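Lantibiotic dehydratase (Microbispora corallina, PDB 5EHK) probably dehydrates serine and threonine residues of the NAI-107 precursor peptide, in a tRNA-dependent step of lantibiotic biosynthesis. Local coordinates at residues P498-L503 and S530-A535; R7-F12 and V787-R792; A556-H561 and V632-N637. All blocks are in the same frame, centred on the assembly; numbering follows the deposited sequence.

Contact 1: P498-L503 and S530-A535; sequences PNSLEL and SHHAGA
The buried carboxylate of Glu502 reaches out of a strand into the loop 530-535 and divides its two oxygens between different groups there. OE2 accepts from the backbone N of Gly534 at 2.5 Å. OE1 accepts from Ser530 OG at 2.9 Å and is also hydrogen-bonded to Thr536 OG1. Both donors within 530-535 lie above the carboxylate plane rather than in it. The side chain gets there by setting CG beside its own backbone N (chi1 -70°) and running extended beyond CG. Ser530 OG works in both directions. It donates to Glu502 and accepts from His532 N at 3.1 Å, which makes an ST turn. So a second-shell bond helps to orient the hydroxyl that meets the carboxylate.

Ser500 points its OG at the same loop. OG sits in the crowded position between its backbone N and carbonyl carbon (chi1 75°). It accepts from Ala533 N at 2.5 Å, and the bond is nearly straight at the hydrogen. The CB of Ser500 packs alongside the CB of Ala533 at 3.5 Å. Alongside the side-chain bonds, the backbones of Glu502 and Ser530 form one antiparallel hydrogen-bonded pair, with weak bonds both ways. On the His531 side, a water donates to Ser500 O. The oxygen of this water is 2.7 Å from His531 ND1, in the ring plane. The His532 ring turns elsewhere, and its NE2 bonds to Gln555. Several donors around the Glu502 carboxylate would be consistent with an ionised group.

The loop closes with Ala535 N to His532 O at 3.1 Å. Gly534 takes the positive phi (112°) usual for its place in a type II turn. The motif is thus an ST turn at Ser530 followed by a type II turn from His532 to Ala535, bonded by side chains to the start of strand 500-508.

Contact 2: R7-F12 and V787-R792; sequences RAWDVF and VVPLER
Arg7 O is gripped by two groups, one N-H and one CA-H. Glu791 N donates to it at 3.0 Å, from above the carbonyl plane, and Leu790 CA adds a CA-H...O contact. Arg7 N returns a bond to Glu791 O at 3.1 Å, nearly along the C=O axis. Two residues on, Trp9 N donates to Pro789 O at 3.2 Å. Pro789 O is held in the same pattern, with Ala8 CA as its CA-H partner.

Trp9 carries the side-chain contact. Its CG lies beside the backbone N (chi1 -81°), and the CB-CG edge of Pro789 stands over one indole face. Pro789 CB is 3.8 Å from the centroid of the five-membered ring, a CH-pi contact. Pro789 CG meets Trp9 CE3 at 3.5 Å. At the indole edge, NE1 donates to Glu791 OE2 at 3.0 Å. The acceptor is in the ring plane, but the donor is above the carboxylate plane, and the two planes are 75° apart. Arg554 of helix 545-556 makes a cation-pi contact with the indole.

Ala8 CB meets Val788 CG2 at 3.7 Å. Phe12 CB rests against Val787 O, and its ring meets Phe154 edge-to-face.

This is an antiparallel junction of strands 6-17 and 785-792. Arg7-Glu791 is the hydrogen-bonded pair and Ala8-Leu790 the non-hydrogen-bonded pair, with helix 380-395 on the Val788 and Leu790 side.

Contact 3: A556-H561 and V632-N637; sequences AGRPLH and VPALPN
Arg558 puts CG in the crowded position between its backbone N and carbonyl carbon (chi1 75°), then runs extended from CG to NE. This carries the guanidinium across to the strand at 632-634. His561 uses the same kind of first torsion (chi1 58°) and brings the edge of its ring up to Val632.

The main bond is from Arg558 NH2 to Val632 O, 2.6 Å long. The oxygen lies close to the guanidinium plane, and the nitrogen approaches nearly along the C=O axis. The bond is still bent at the hydrogen, at 132°. The flat group is packed on both faces. Ala634 CB lies 3.5 Å above one face, offset toward the rim. Leu560 CD2 lies 3.6 Å from the opposite face, also toward the rim. These two carbons sandwich the group and limit its rotation. A water joins Arg558 NH1, by a weak bond, to Pro633 O. Arg558 NE bonds to Ser589 OG, and NH2 also has a weak bond to Ala568 O.

His561 meets Val632 edge on. Its CE1 is 3.6 Å from Val632 CG1, which lies in the ring plane, and 3.9 Å from Val632 CG2. Leu560 CD2 touches the same CG1 more loosely at 4.3 Å. The ring nitrogens turn to other partners, ND1 to Asn499 ND2 and NE2 weakly to Glu658 O. That pattern would be consistent with a neutral histidine protonated at NE2.

Strand 629-634 pairs with 566-572, so the two carbonyls at NH2 come from neighbouring strands. The arginine charge is thus met here by neutral oxygens, those of backbone carbonyls, a serine and a water, while each face has an aliphatic carbon against it. This would be consistent with carbonyl dipoles stabilising the charge.

In the fold
The three contacts follow one another, with contact 1 in the middle. Its centre lies about 9 Å from the centres of both contact 2 and contact 3, which are about 14 Å apart. Strands 500-508 and 785-792 are sheet neighbours. Leu501 N reaches Leu790 O at 3.0 Å, and Leu503 O reaches Val788 N at 2.9 Å. Asn499 ties all three together, as its OD1 also bonds to Arg792 NH1. His532 ND1 lies 3.5 Å from Ala634 CB. Contacts 1 and 3 lie within the N-terminal lantibiotic dehydratase family region. In relatives such as NisB this is the glutamylation domain, so the same role is probable here. Contact 2 closes the long chain loop holding both.

Contact 1: P498-L503 and S530-A535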
ATOM      1  N   PRO A 498       4.931  10.098  28.131  1.00 14.49           N
ATOM      2  CA  PRO A 498       5.080   8.696  28.515  1.00 14.76           C
ATOM      3  C   PRO A 498       5.450   8.580  29.982  1.00 13.85           C
ATOM      4  O   PRO A 498       5.944   9.562  30.550  1.00 15.97           O
ATOM      5  CB  PRO A 498       6.266   8.245  27.673  1.00 15.22           C
ATOM      6  CG  PRO A 498       7.092   9.489  27.538  1.00 12.23           C
ATOM      7  CD  PRO A 498       6.102  10.600  27.394  1.00 12.30           C
ATOM      8  N   ASN A 499       5.233   7.407  30.572  1.00 13.86           N
ATOM      9  CA  ASN A 499       5.656   7.135  31.948  1.00 13.93           C
ATOM     10  C   ASN A 499       7.169   7.223  32.134  1.00 12.47           C
ATOM     11  O   ASN A 499       7.632   7.884  33.050  1.00 17.08           O
ATOM     12  CB  ASN A 499       5.188   5.762  32.421  1.00 10.53           C
ATOM     13  CG  ASN A 499       3.695   5.561  32.259  1.00 13.50           C
ATOM     14  OD1 ASN A 499       2.890   6.466  32.506  1.00 10.07           O
ATOM     15  ND2 ASN A 499       3.313   4.347  31.876  1.00 13.11           N
ATOM     16  N   SER A 500       7.943   6.585  31.265  1.00 11.31           N
ATOM     17  CA  SER A 500       9.390   6.607  31.435  1.00 11.01           C
ATOM     18  C   SER A 500      10.195   6.340  30.146  1.00 12.40           C
ATOM     19  O   SER A 500       9.632   6.070  29.100  1.00 14.52           O
ATOM     20  CB  SER A 500       9.801   5.648  32.564  1.00 11.73           C
ATOM     21  OG  SER A 500       9.753   4.272  32.194  1.00 11.93           O
ATOM     22  N   LEU A 501      11.514   6.466  30.222  1.00 13.96           N
ATOM     23  CA  LEU A 501      12.380   6.217  29.072  1.00 17.67           C
ATOM     24  C   LEU A 501      13.846   6.093  29.514  1.00 16.99           C
ATOM     25  O   LEU A 501      14.151   6.314  30.681  1.00 17.84           O
ATOM     26  CB  LEU A 501      12.217   7.297  27.994  1.00 14.72           C
ATOM     27  CG  LEU A 501      12.653   8.716  28.335  1.00 15.13           C
ATOM     28  CD1 LEU A 501      13.230   9.350  27.089  1.00 12.21           C
ATOM     29  CD2 LEU A 501      11.487   9.551  28.899  1.00 13.21           C
ATOM     30  N   GLU A 502      14.724   5.696  28.592  1.00 12.58           N
ATOM     31  CA  GLU A 502      16.149   5.567  28.861  1.00 14.56           C
ATOM     32  C   GLU A 502      16.929   6.053  27.663  1.00 17.83           C
ATOM     33  O   GLU A 502      16.713   5.572  26.561  1.00 24.14           O
ATOM     34  CB  GLU A 502      16.520   4.105  29.180  1.00 16.12           C
ATOM     35  CG  GLU A 502      15.970   3.634  30.537  1.00 17.25           C
ATOM     36  CD  GLU A 502      16.265   2.176  30.872  1.00 18.84           C
ATOM     37  OE1 GLU A 502      16.448   1.342  29.943  1.00 17.77           O
ATOM     38  OE2 GLU A 502      16.297   1.867  32.085  1.00 16.01           O
ATOM     39  N   LEU A 503      17.811   7.026  27.867  1.00 16.40           N
ATOM     40  CA  LEU A 503      18.708   7.487  26.821  1.00 16.01           C
ATOM     41  C   LEU A 503      20.084   7.000  27.224  1.00 18.33           C
ATOM     42  O   LEU A 503      20.438   7.018  28.399  1.00 21.40           O
ATOM     43  CB  LEU A 503      18.679   9.019  26.707  1.00 15.49           C
ATOM     44  CG  LEU A 503      17.302   9.621  26.409  1.00 20.67           C
ATOM     45  CD1 LEU A 503      17.282  11.140  26.514  1.00 13.16           C
ATOM     46  CD2 LEU A 503      16.807   9.162  25.025  1.00 15.71           C
ATOM     47  N   SER A 530      15.044   2.879  25.311  1.00 26.29           N
ATOM     48  CA  SER A 530      14.019   2.046  25.895  1.00 19.69           C
ATOM     49  C   SER A 530      12.790   2.877  26.265  1.00 22.27           C
ATOM     50  O   SER A 530      12.840   4.114  26.248  1.00 20.07           O
ATOM     51  CB  SER A 530      14.582   1.328  27.108  1.00 17.27           C
ATOM     52  OG  SER A 530      14.126   1.942  28.292  1.00 16.50           O
ATOM     53  N   HIS A 531      11.673   2.219  26.563  1.00 14.95           N
ATOM     54  CA  HIS A 531      10.512   2.968  26.996  1.00 12.46           C
ATOM     55  C   HIS A 531      10.172   2.692  28.453  1.00 14.35           C
ATOM     56  O   HIS A 531       9.096   3.058  28.939  1.00 14.48           O
ATOM     57  CB  HIS A 531       9.340   2.665  26.080  1.00 15.13           C
ATOM     58  CG  HIS A 531       9.523   3.220  24.705  1.00 21.59           C
ATOM     59  ND1 HIS A 531       9.590   4.576  24.453  1.00 23.57           N
ATOM     60  CD2 HIS A 531       9.703   2.604  23.512  1.00 16.43           C
ATOM     61  CE1 HIS A 531       9.788   4.773  23.160  1.00 19.59           C
ATOM     62  NE2 HIS A 531       9.867   3.593  22.569  1.00 23.29           N
ATOM     63  N   HIS A 532      11.128   2.108  29.173  1.00 15.94           N
ATOM     64  CA  HIS A 532      10.938   1.773  30.586  1.00 15.63           C
ATOM     65  C   HIS A 532      12.132   2.144  31.467  1.00 14.57           C
ATOM     66  O   HIS A 532      13.234   1.638  31.275  1.00 18.35           O
ATOM     67  CB  HIS A 532      10.691   0.283  30.728  1.00 13.81           C
ATOM     68  CG  HIS A 532      10.442  -0.146  32.135  1.00 12.80           C
ATOM     69  ND1 HIS A 532       9.217   0.007  32.751  1.00 11.51           N
ATOM     70  CD2 HIS A 532      11.266  -0.690  33.058  1.00 12.83           C
ATOM     71  CE1 HIS A 532       9.290  -0.457  33.986  1.00 13.75           C
ATOM     72  NE2 HIS A 532      10.525  -0.880  34.200  1.00 14.79           N
ATOM     73  N   ALA A 533      11.930   3.033  32.426  1.00 12.79           N
ATOM     74  CA  ALA A 533      12.996   3.346  33.395  1.00 13.85           C
ATOM     75  C   ALA A 533      13.438   2.092  34.150  1.00 15.33           C
ATOM     76  O   ALA A 533      12.636   1.499  34.875  1.00 19.12           O
ATOM     77  CB  ALA A 533      12.519   4.386  34.373  1.00 11.72           C
ATOM     78  N   GLY A 534      14.670   1.639  33.938  1.00 12.95           N
ATOM     79  CA  GLY A 534      15.123   0.422  34.603  1.00 17.38           C
ATOM     80  C   GLY A 534      15.375  -0.784  33.685  1.00 23.62           C
ATOM     81  O   GLY A 534      16.018  -1.772  34.088  1.00 20.87           O
ATOM     82  N   ALA A 535      14.872  -0.713  32.450  1.00 17.39           N
ATOM     83  CA  ALA A 535      14.965  -1.845  31.542  1.00 16.95           C
ATOM     84  C   ALA A 535      16.413  -2.196  31.226  1.00 19.61           C
ATOM     85  O   ALA A 535      16.786  -3.371  31.256  1.00 15.41           O
ATOM     86  CB  ALA A 535      14.203  -1.560  30.260  1.00 17.96           C
TER
HETATM   87  O   HOH W   1       8.749   6.265  26.404  1.00 16.38           O

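Contact 2: R7-F12 and V787-R792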
ATOM      1  N   ARG A   7      12.217  14.249  34.364  1.00 23.73           N
ATOM      2  CA  ARG A   7      13.213  14.365  35.421  1.00 22.47           C
ATOM      3  C   ARG A   7      14.037  13.081  35.389  1.00 19.25           C
ATOM      4  O   ARG A   7      13.476  11.996  35.432  1.00 16.42           O
ATOM      5  CB  ARG A   7      12.509  14.472  36.781  1.00 25.27           C
ATOM      6  CG  ARG A   7      13.442  14.446  38.010  1.00 27.82           C
ATOM      7  CD  ARG A   7      12.679  14.193  39.341  1.00 27.86           C
ATOM      8  NE  ARG A   7      11.589  15.139  39.584  1.00 34.57           N
ATOM      9  CZ  ARG A   7      11.715  16.284  40.249  1.00 31.83           C
ATOM     10  NH1 ARG A   7      12.900  16.631  40.737  1.00 29.11           N
ATOM     11  NH2 ARG A   7      10.664  17.092  40.400  1.00 25.56           N
ATOM     12  N   ALA A   8      15.363  13.192  35.329  1.00 22.00           N
ATOM     13  CA  ALA A   8      16.232  12.008  35.374  1.00 21.88           C
ATOM     14  C   ALA A   8      16.330  11.426  36.783  1.00 24.82           C
ATOM     15  O   ALA A   8      16.079  12.115  37.779  1.00 30.34           O
ATOM     16  CB  ALA A   8      17.625  12.330  34.839  1.00 20.64           C
ATOM     17  N   TRP A   9      16.665  10.145  36.858  1.00 24.76           N
ATOM     18  CA  TRP A   9      16.923   9.458  38.127  1.00 27.87           C
ATOM     19  C   TRP A   9      18.180   9.992  38.794  1.00 33.09           C
ATOM     20  O   TRP A   9      19.027  10.579  38.129  1.00 35.95           O
ATOM     21  CB  TRP A   9      17.139   7.970  37.877  1.00 27.82           C
ATOM     22  CG  TRP A   9      15.916   7.146  37.717  1.00 22.33           C
ATOM     23  CD1 TRP A   9      14.623   7.580  37.612  1.00 23.16           C
ATOM     24  CD2 TRP A   9      15.870   5.723  37.649  1.00 17.93           C
ATOM     25  NE1 TRP A   9      13.773   6.502  37.497  1.00 20.97           N
ATOM     26  CE2 TRP A   9      14.520   5.351  37.503  1.00 18.03           C
ATOM     27  CE3 TRP A   9      16.841   4.728  37.709  1.00 17.23           C
ATOM     28  CZ2 TRP A   9      14.119   4.030  37.412  1.00 16.33           C
ATOM     29  CZ3 TRP A   9      16.444   3.417  37.620  1.00 21.48           C
ATOM     30  CH2 TRP A   9      15.091   3.077  37.472  1.00 20.00           C
ATOM     31  N   ASP A  10      18.331   9.754  40.094  1.00 36.17           N
ATOM     32  CA  ASP A  10      19.561  10.161  40.768  1.00 34.67           C
ATOM     33  C   ASP A  10      20.722   9.318  40.275  1.00 37.33           C
ATOM     34  O   ASP A  10      21.791   9.852  39.985  1.00 38.57           O
ATOM     35  CB  ASP A  10      19.477   9.947  42.282  1.00 38.43           C
ATOM     36  CG  ASP A  10      18.569  10.933  42.974  1.00 34.73           C
ATOM     37  OD1 ASP A  10      18.241  11.978  42.375  1.00 29.78           O
ATOM     38  OD2 ASP A  10      18.223  10.670  44.145  1.00 40.47           O
ATOM     39  N   VAL A  11      20.512   8.002  40.184  1.00 36.70           N
ATOM     40  CA  VAL A  11      21.576   7.091  39.771  1.00 33.29           C
ATOM     41  C   VAL A  11      21.428   6.757  38.309  1.00 38.12           C
ATOM     42  O   VAL A  11      20.355   6.964  37.729  1.00 39.19           O
ATOM     43  CB  VAL A  11      21.577   5.780  40.565  1.00 35.02           C
ATOM     44  CG1 VAL A  11      21.710   6.067  42.046  1.00 38.58           C
ATOM     45  CG2 VAL A  11      20.313   4.988  40.279  1.00 36.00           C
ATOM     46  N   PHE A  12      22.505   6.244  37.722  1.00 31.14           N
ATOM     47  CA  PHE A  12      22.505   5.827  36.335  1.00 25.51           C
ATOM     48  C   PHE A  12      23.528   4.736  36.151  1.00 26.77           C
ATOM     49  O   PHE A  12      24.353   4.536  37.025  1.00 33.52           O
ATOM     50  CB  PHE A  12      22.759   7.005  35.382  1.00 26.87           C
ATOM     51  CG  PHE A  12      23.980   7.828  35.708  1.00 33.10           C
ATOM     52  CD1 PHE A  12      25.262   7.310  35.532  1.00 33.66           C
ATOM     53  CD2 PHE A  12      23.847   9.139  36.147  1.00 29.98           C
ATOM     54  CE1 PHE A  12      26.378   8.069  35.809  1.00 29.11           C
ATOM     55  CE2 PHE A  12      24.958   9.901  36.425  1.00 29.06           C
ATOM     56  CZ  PHE A  12      26.225   9.362  36.258  1.00 29.83           C
ATOM     57  N   VAL A 787      23.914   5.415  30.755  1.00 21.07           N
ATOM     58  CA  VAL A 787      22.490   5.146  30.573  1.00 20.18           C
ATOM     59  C   VAL A 787      21.670   5.823  31.654  1.00 22.41           C
ATOM     60  O   VAL A 787      21.665   5.401  32.810  1.00 26.11           O
ATOM     61  CB  VAL A 787      22.170   3.653  30.630  1.00 21.72           C
ATOM     62  CG1 VAL A 787      20.732   3.431  30.226  1.00 20.21           C
ATOM     63  CG2 VAL A 787      23.081   2.883  29.717  1.00 22.02           C
ATOM     64  N   VAL A 788      20.937   6.852  31.275  1.00 20.24           N
ATOM     65  CA  VAL A 788      20.188   7.614  32.249  1.00 19.53           C
ATOM     66  C   VAL A 788      18.693   7.504  32.042  1.00 17.22           C
ATOM     67  O   VAL A 788      18.185   7.939  31.037  1.00 18.02           O
ATOM     68  CB  VAL A 788      20.678   9.093  32.271  1.00 21.54           C
ATOM     69  CG1 VAL A 788      21.351   9.467  30.971  1.00 24.04           C
ATOM     70  CG2 VAL A 788      19.560  10.071  32.673  1.00 21.19           C
ATOM     71  N   PRO A 789      17.990   6.875  32.993  1.00 19.90           N
ATOM     72  CA  PRO A 789      16.522   6.784  32.980  1.00 17.30           C
ATOM     73  C   PRO A 789      15.892   8.132  33.294  1.00 18.51           C
ATOM     74  O   PRO A 789      16.518   8.943  33.949  1.00 22.87           O
ATOM     75  CB  PRO A 789      16.217   5.793  34.108  1.00 16.58           C
ATOM     76  CG  PRO A 789      17.512   5.019  34.286  1.00 23.09           C
ATOM     77  CD  PRO A 789      18.599   6.006  34.014  1.00 18.87           C
ATOM     78  N   LEU A 790      14.672   8.361  32.829  1.00 17.70           N
ATOM     79  CA  LEU A 790      13.929   9.588  33.092  1.00 16.53           C
ATOM     80  C   LEU A 790      12.453   9.219  33.227  1.00 17.33           C
ATOM     81  O   LEU A 790      11.998   8.275  32.575  1.00 18.15           O
ATOM     82  CB  LEU A 790      14.121  10.606  31.958  1.00 15.89           C
ATOM     83  CG  LEU A 790      15.546  11.126  31.680  1.00 19.81           C
ATOM     84  CD1 LEU A 790      16.196  10.297  30.612  1.00 24.59           C
ATOM     85  CD2 LEU A 790      15.605  12.614  31.297  1.00 15.26           C
ATOM     86  N   GLU A 791      11.719   9.920  34.094  1.00 12.94           N
ATOM     87  CA  GLU A 791      10.290   9.666  34.276  1.00 13.01           C
ATOM     88  C   GLU A 791       9.520  10.936  34.009  1.00 19.51           C
ATOM     89  O   GLU A 791      10.082  12.028  34.103  1.00 21.15           O
ATOM     90  CB  GLU A 791       9.971   9.202  35.698  1.00 11.78           C
ATOM     91  CG  GLU A 791      10.764   8.003  36.177  1.00 16.33           C
ATOM     92  CD  GLU A 791      10.404   7.587  37.607  1.00 20.06           C
ATOM     93  OE1 GLU A 791       9.618   8.312  38.269  1.00 18.86           O
ATOM     94  OE2 GLU A 791      10.869   6.507  38.045  1.00 19.77           O
ATOM     95  N   ARG A 792       8.234  10.811  33.692  1.00 16.68           N
ATOM     96  CA  ARG A 792       7.395  11.992  33.607  1.00 15.42           C
ATOM     97  C   ARG A 792       7.477  12.735  34.945  1.00 20.72           C
ATOM     98  O   ARG A 792       7.264  12.134  36.002  1.00 23.70           O
ATOM     99  CB  ARG A 792       5.964  11.589  33.304  1.00 15.72           C
ATOM    100  CG  ARG A 792       5.040  12.764  33.009  1.00 19.81           C
ATOM    101  CD  ARG A 792       3.600  12.312  32.679  1.00 18.92           C
ATOM    102  NE  ARG A 792       3.054  11.390  33.675  1.00 19.24           N
ATOM    103  CZ  ARG A 792       2.792  10.110  33.443  1.00 17.11           C
ATOM    104  NH1 ARG A 792       3.002   9.603  32.239  1.00 15.67           N
ATOM    105  NH2 ARG A 792       2.306   9.342  34.410  1.00 17.99           N
TER

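Contact 3: A556-H561 and V632-N637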
ATOM      1  N   ALA A 556       9.193   0.191  41.883  1.00 16.29           N
ATOM      2  CA  ALA A 556       8.131  -0.197  42.799  1.00 17.21           C
ATOM      3  C   ALA A 556       7.026   0.849  42.821  1.00 17.19           C
ATOM      4  O   ALA A 556       5.864   0.535  43.085  1.00 16.37           O
ATOM      5  CB  ALA A 556       8.685  -0.402  44.202  1.00 18.21           C
ATOM      6  N   GLY A 557       7.404   2.098  42.564  1.00 14.84           N
ATOM      7  CA  GLY A 557       6.460   3.183  42.508  1.00 13.56           C
ATOM      8  C   GLY A 557       6.443   3.876  41.164  1.00 15.49           C
ATOM      9  O   GLY A 557       6.234   5.083  41.105  1.00 14.97           O
ATOM     10  N   ARG A 558       6.665   3.126  40.087  1.00 17.07           N
ATOM     11  CA  ARG A 558       6.703   3.697  38.737  1.00 13.66           C
ATOM     12  C   ARG A 558       5.438   4.479  38.378  1.00 15.87           C
ATOM     13  O   ARG A 558       4.362   4.217  38.896  1.00 19.36           O
ATOM     14  CB  ARG A 558       7.038   2.628  37.681  1.00 22.29           C
ATOM     15  CG  ARG A 558       5.944   1.599  37.265  1.00 13.26           C
ATOM     16  CD  ARG A 558       6.636   0.441  36.499  1.00 12.37           C
ATOM     17  NE  ARG A 558       5.727  -0.607  36.060  1.00 14.02           N
ATOM     18  CZ  ARG A 558       4.948  -0.500  34.984  1.00 14.93           C
ATOM     19  NH1 ARG A 558       4.972   0.607  34.249  1.00 15.95           N
ATOM     20  NH2 ARG A 558       4.126  -1.488  34.647  1.00 15.37           N
ATOM     21  N   PRO A 559       5.583   5.512  37.554  1.00 15.30           N
ATOM     22  CA  PRO A 559       4.376   6.240  37.151  1.00 14.73           C
ATOM     23  C   PRO A 559       3.541   5.462  36.137  1.00 15.35           C
ATOM     24  O   PRO A 559       4.101   4.719  35.336  1.00 15.45           O
ATOM     25  CB  PRO A 559       4.926   7.530  36.536  1.00 18.85           C
ATOM     26  CG  PRO A 559       6.360   7.228  36.189  1.00 15.99           C
ATOM     27  CD  PRO A 559       6.829   6.176  37.132  1.00 15.60           C
ATOM     28  N   LEU A 560       2.218   5.606  36.218  1.00 18.20           N
ATOM     29  CA  LEU A 560       1.281   5.009  35.270  1.00 10.46           C
ATOM     30  C   LEU A 560       0.462   6.106  34.591  1.00 15.36           C
ATOM     31  O   LEU A 560       0.321   7.209  35.131  1.00 17.51           O
ATOM     32  CB  LEU A 560       0.375   4.033  36.001  1.00  8.47           C
ATOM     33  CG  LEU A 560       1.169   2.981  36.776  1.00 11.47           C
ATOM     34  CD1 LEU A 560       0.239   2.014  37.478  1.00 10.44           C
ATOM     35  CD2 LEU A 560       2.145   2.214  35.851  1.00 12.90           C
ATOM     36  N   HIS A 561      -0.113   5.815  33.425  1.00 17.32           N
ATOM     37  CA  HIS A 561      -0.789   6.863  32.646  1.00 13.96           C
ATOM     38  C   HIS A 561      -2.297   6.678  32.595  1.00 12.76           C
ATOM     39  O   HIS A 561      -3.017   7.527  32.073  1.00 12.56           O
ATOM     40  CB  HIS A 561      -0.216   6.914  31.235  1.00 11.49           C
ATOM     41  CG  HIS A 561      -0.334   5.617  30.506  1.00 15.24           C
ATOM     42  ND1 HIS A 561       0.256   4.452  30.956  1.00 16.24           N
ATOM     43  CD2 HIS A 561      -0.999   5.291  29.375  1.00 13.12           C
ATOM     44  CE1 HIS A 561      -0.035   3.465  30.127  1.00 12.04           C
ATOM     45  NE2 HIS A 561      -0.789   3.951  29.156  1.00 14.29           N
ATOM     46  N   VAL A 632      -1.234  -2.021  33.227  1.00  9.67           N
ATOM     47  CA  VAL A 632      -0.199  -1.417  32.423  1.00  7.62           C
ATOM     48  C   VAL A 632       1.065  -2.246  32.546  1.00  9.43           C
ATOM     49  O   VAL A 632       1.885  -2.048  33.447  1.00  9.64           O
ATOM     50  CB  VAL A 632       0.035   0.023  32.826  1.00  6.07           C
ATOM     51  CG1 VAL A 632       1.175   0.630  32.006  1.00  7.75           C
ATOM     52  CG2 VAL A 632      -1.268   0.800  32.672  1.00  6.32           C
ATOM     53  N   PRO A 633       1.234  -3.195  31.619  1.00 10.81           N
ATOM     54  CA  PRO A 633       2.416  -4.058  31.689  1.00 10.43           C
ATOM     55  C   PRO A 633       3.665  -3.340  31.222  1.00 12.50           C
ATOM     56  O   PRO A 633       3.607  -2.458  30.362  1.00 11.15           O
ATOM     57  CB  PRO A 633       2.083  -5.215  30.745  1.00 10.23           C
ATOM     58  CG  PRO A 633       0.913  -4.789  29.968  1.00 10.08           C
ATOM     59  CD  PRO A 633       0.239  -3.651  30.640  1.00  8.50           C
ATOM     60  N   ALA A 634       4.795  -3.716  31.804  1.00 11.78           N
ATOM     61  CA  ALA A 634       6.076  -3.222  31.342  1.00 12.49           C
ATOM     62  C   ALA A 634       6.956  -4.423  31.043  1.00 10.78           C
ATOM     63  O   ALA A 634       6.715  -5.536  31.548  1.00  8.91           O
ATOM     64  CB  ALA A 634       6.715  -2.347  32.389  1.00 13.25           C
ATOM     65  N   LEU A 635       7.942  -4.207  30.184  1.00  6.50           N
ATOM     66  CA  LEU A 635       8.915  -5.239  29.914  1.00  9.65           C
ATOM     67  C   LEU A 635      10.266  -4.768  30.488  1.00 11.62           C
ATOM     68  O   LEU A 635      10.961  -3.956  29.880  1.00 12.87           O
ATOM     69  CB  LEU A 635       8.966  -5.558  28.419  1.00  7.73           C
ATOM     70  CG  LEU A 635       9.911  -6.683  27.991  1.00  9.82           C
ATOM     71  CD1 LEU A 635       9.760  -7.919  28.866  1.00  9.78           C
ATOM     72  CD2 LEU A 635       9.742  -7.026  26.505  1.00  9.34           C
ATOM     73  N   PRO A 636      10.624  -5.262  31.687  1.00 13.20           N
ATOM     74  CA  PRO A 636      11.750  -4.716  32.452  1.00 11.89           C
ATOM     75  C   PRO A 636      13.121  -5.209  32.016  1.00 16.12           C
ATOM     76  O   PRO A 636      14.016  -5.261  32.852  1.00 20.29           O
ATOM     77  CB  PRO A 636      11.488  -5.240  33.865  1.00 12.21           C
ATOM     78  CG  PRO A 636      10.069  -5.678  33.873  1.00 12.31           C
ATOM     79  CD  PRO A 636       9.818  -6.183  32.502  1.00 11.65           C
ATOM     80  N   ASN A 637      13.290  -5.519  30.737  1.00 13.91           N
ATOM     81  CA  ASN A 637      14.598  -5.819  30.191  1.00 13.07           C
ATOM     82  C   ASN A 637      14.721  -5.267  28.766  1.00 14.95           C
ATOM     83  O   ASN A 637      13.823  -4.596  28.269  1.00 12.83           O
ATOM     84  CB  ASN A 637      14.827  -7.318  30.190  1.00 13.63           C
ATOM     85  CG  ASN A 637      13.838  -8.061  29.306  1.00 18.16           C
ATOM     86  OD1 ASN A 637      13.726  -7.791  28.090  1.00 16.79           O
ATOM     87  ND2 ASN A 637      13.096  -8.986  29.909  1.00 17.16           N
TER
HETATM   88  O   HOH W   2       5.050   0.381  31.022  1.00 16.10           O